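Local coordinates for ethylbenzene dehydrogenase alpha-subunit (Aromatoleum aromaticum, PDB 2IVF), which is the alpha subunit of a molybdenum enzyme of the molybdopterin oxidoreductase family and carries molybdenum, two pterin guanine dinucleotides and an iron/sulfur cluster, at residues Leu209-Ser214 with Arg716-Asp721. Residues are numbered along the deposited sequence; the frame is centred on the assembly and turned at random.
Sequences LMDGVS and RKRRYD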
loop_
_atom_site.group_PDB
_atom_site.type_symbol
_atom_site.label_atom_id
_atom_site.label_comp_id
_atom_site.label_asym_id
_atom_site.label_seq_id
_atom_site.Cartn_x
_atom_site.Cartn_y
_atom_site.Cartn_z
ATOM N N LEU A 209 -13.880 -27.707 16.829
ATOM C CA LEU A 209 -14.187 -29.125 16.870
ATOM C C LEU A 209 -13.196 -29.889 17.761
ATOM O O LEU A 209 -13.575 -30.853 18.416
ATOM C CB LEU A 209 -14.217 -29.704 15.470
ATOM C CG LEU A 209 -15.440 -29.332 14.625
ATOM C CD1 LEU A 209 -15.318 -29.951 13.237
ATOM C CD2 LEU A 209 -16.689 -29.840 15.288
ATOM N N MET A 210 -11.937 -29.452 17.781
ATOM C CA MET A 210 -10.885 -30.154 18.538
ATOM C C MET A 210 -10.751 -29.634 19.962
ATOM O O MET A 210 -10.009 -30.219 20.799
ATOM C CB MET A 210 -9.544 -30.014 17.821
ATOM C CG MET A 210 -9.524 -30.705 16.500
ATOM S SD MET A 210 -7.848 -30.891 15.850
ATOM C CE MET A 210 -7.291 -29.272 15.673
ATOM N N ASP A 211 -11.500 -28.567 20.241
ATOM C CA ASP A 211 -11.366 -27.767 21.464
ATOM C C ASP A 211 -9.917 -27.314 21.676
ATOM O O ASP A 211 -9.374 -27.400 22.777
ATOM C CB ASP A 211 -11.898 -28.533 22.682
ATOM C CG ASP A 211 -11.955 -27.661 23.922
ATOM O OD1 ASP A 211 -12.278 -26.473 23.769
ATOM O OD2 ASP A 211 -11.609 -28.144 25.018
ATOM N N GLY A 212 -9.289 -26.888 20.587
ATOM C CA GLY A 212 -7.946 -26.307 20.652
ATOM C C GLY A 212 -8.028 -24.885 21.152
ATOM O O GLY A 212 -9.114 -24.393 21.461
ATOM N N VAL A 213 -6.881 -24.216 21.226
ATOM C CA VAL A 213 -6.774 -22.896 21.804
ATOM C C VAL A 213 -6.551 -21.930 20.664
ATOM O O VAL A 213 -5.711 -22.186 19.806
ATOM C CB VAL A 213 -5.589 -22.796 22.789
ATOM C CG1 VAL A 213 -5.556 -21.396 23.381
ATOM C CG2 VAL A 213 -5.706 -23.879 23.863
ATOM N N SER A 214 -7.366 -20.880 20.598
ATOM C CA SER A 214 -7.224 -19.872 19.547
ATOM C C SER A 214 -7.090 -18.464 20.159
ATOM O O SER A 214 -8.092 -17.780 20.416
ATOM C CB SER A 214 -8.388 -19.891 18.556
ATOM O OG SER A 214 -8.847 -21.210 18.249
ATOM N N ARG A 716 -14.006 -33.697 28.996
ATOM C CA ARG A 716 -14.988 -34.469 28.258
ATOM C C ARG A 716 -14.327 -35.122 27.042
ATOM O O ARG A 716 -13.406 -34.569 26.444
ATOM C CB ARG A 716 -16.143 -33.572 27.807
ATOM C CG ARG A 716 -16.929 -32.953 28.959
ATOM C CD ARG A 716 -17.800 -31.762 28.500
ATOM N NE ARG A 716 -19.032 -32.176 27.807
ATOM C CZ ARG A 716 -19.406 -31.801 26.572
ATOM N NH1 ARG A 716 -18.660 -30.990 25.830
ATOM N NH2 ARG A 716 -20.555 -32.247 26.072
ATOM N N LYS A 717 -14.823 -36.291 26.668
ATOM C CA LYS A 717 -14.222 -37.085 25.607
ATOM C C LYS A 717 -14.803 -36.724 24.247
ATOM O O LYS A 717 -16.009 -36.592 24.108
ATOM C CB LYS A 717 -14.461 -38.575 25.869
ATOM C CG LYS A 717 -13.398 -39.258 26.765
ATOM C CD LYS A 717 -13.219 -38.550 28.096
ATOM C CE LYS A 717 -12.433 -39.398 29.095
ATOM N NZ LYS A 717 -12.169 -38.629 30.360
ATOM N N ARG A 718 -13.931 -36.583 23.250
ATOM C CA ARG A 718 -14.340 -36.373 21.863
ATOM C C ARG A 718 -13.701 -37.427 20.976
ATOM O O ARG A 718 -12.546 -37.812 21.189
ATOM C CB ARG A 718 -13.912 -34.997 21.384
ATOM C CG ARG A 718 -14.634 -33.867 22.073
ATOM C CD ARG A 718 -14.162 -32.546 21.615
ATOM N NE ARG A 718 -14.708 -31.528 22.503
ATOM C CZ ARG A 718 -14.995 -30.288 22.149
ATOM N NH1 ARG A 718 -14.775 -29.848 20.905
ATOM N NH2 ARG A 718 -15.488 -29.466 23.065
ATOM N N ARG A 719 -14.445 -37.894 19.982
ATOM C CA ARG A 719 -13.942 -38.933 19.113
ATOM C C ARG A 719 -13.103 -38.362 17.979
ATOM O O ARG A 719 -13.475 -37.370 17.340
ATOM C CB ARG A 719 -15.082 -39.771 18.552
ATOM C CG ARG A 719 -15.887 -40.504 19.584
ATOM C CD ARG A 719 -16.922 -41.403 18.923
ATOM N NE ARG A 719 -16.305 -42.432 18.083
ATOM C CZ ARG A 719 -16.066 -43.687 18.460
ATOM N NH1 ARG A 719 -16.392 -44.133 19.681
ATOM N NH2 ARG A 719 -15.490 -44.525 17.604
ATOM N N TYR A 720 -11.949 -38.981 17.744
ATOM C CA TYR A 720 -11.115 -38.607 16.607
ATOM C C TYR A 720 -11.842 -38.879 15.289
ATOM O O TYR A 720 -11.695 -38.116 14.323
ATOM C CB TYR A 720 -9.834 -39.414 16.546
ATOM C CG TYR A 720 -8.830 -39.124 17.615
ATOM C CD1 TYR A 720 -8.074 -37.974 17.574
ATOM C CD2 TYR A 720 -8.596 -40.032 18.629
ATOM C CE1 TYR A 720 -7.139 -37.693 18.545
ATOM C CE2 TYR A 720 -7.636 -39.781 19.606
ATOM C CZ TYR A 720 -6.918 -38.608 19.562
ATOM O OH TYR A 720 -5.968 -38.333 20.520
ATOM N N ASP A 721 -12.590 -39.981 15.245
ATOM C CA ASP A 721 -13.171 -40.430 13.989
ATOM C C ASP A 721 -14.370 -39.620 13.522
ATOM O O ASP A 721 -14.883 -39.877 12.432
ATOM C CB ASP A 721 -13.526 -41.919 14.020
ATOM C CG ASP A 721 -14.681 -42.246 14.945
ATOM O OD1 ASP A 721 -15.278 -41.322 15.550
ATOM O OD2 ASP A 721 -14.966 -43.459 15.077
#
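Arg718 reaches from strand 717-719 to the C-terminal end of helix 197-210, where its NH1 donates to Leu209 O over 2.9 Å with an N-H...O angle of 153°. The oxygen lies only 4° from the guanidinium plane, but the donor stands well above the carbonyl plane of Leu209, so the bond misses the lone pairs. NH1 also bonds to Tyr208 O; one nitrogen thus serves two carbonyls of the last turn, in keeping with a cationic group at the negative end of a helix dipole. NE and NH2 are hydrogen-bonded elsewhere, and NH2 has a long, weak ion pair with Asp712 OD2. Arg718 CG lies anti to the carbonyl carbon (chi1 -67°), and the chain, extended from CG to NE, brings the guanidinium to the helix end.

Asp211 covers one guanidinium face, its CB 3.6 Å from Arg718 CZ and over the centre of the group. Asp211 OD1 stays 4.4 Å from Arg718 NH2 and well out of the guanidinium plane, so any attraction is probably one of charge alone. The carboxylate is instead held by His713 ND1 at OD2, while Asp211 O accepts from Ser183 and Arg593. Asp211, with positive phi, is the C-prime residue of a Schellman motif, evidenced by Gly212 N to Thr207 O and Asp211 N to Tyr208 O.

The contact joins this helix end to the antiparallel pair 709-711 and 717-719; helix 723-727 packs against Leu209 and Met210, helix 163-181 against Met210 and Tyr720.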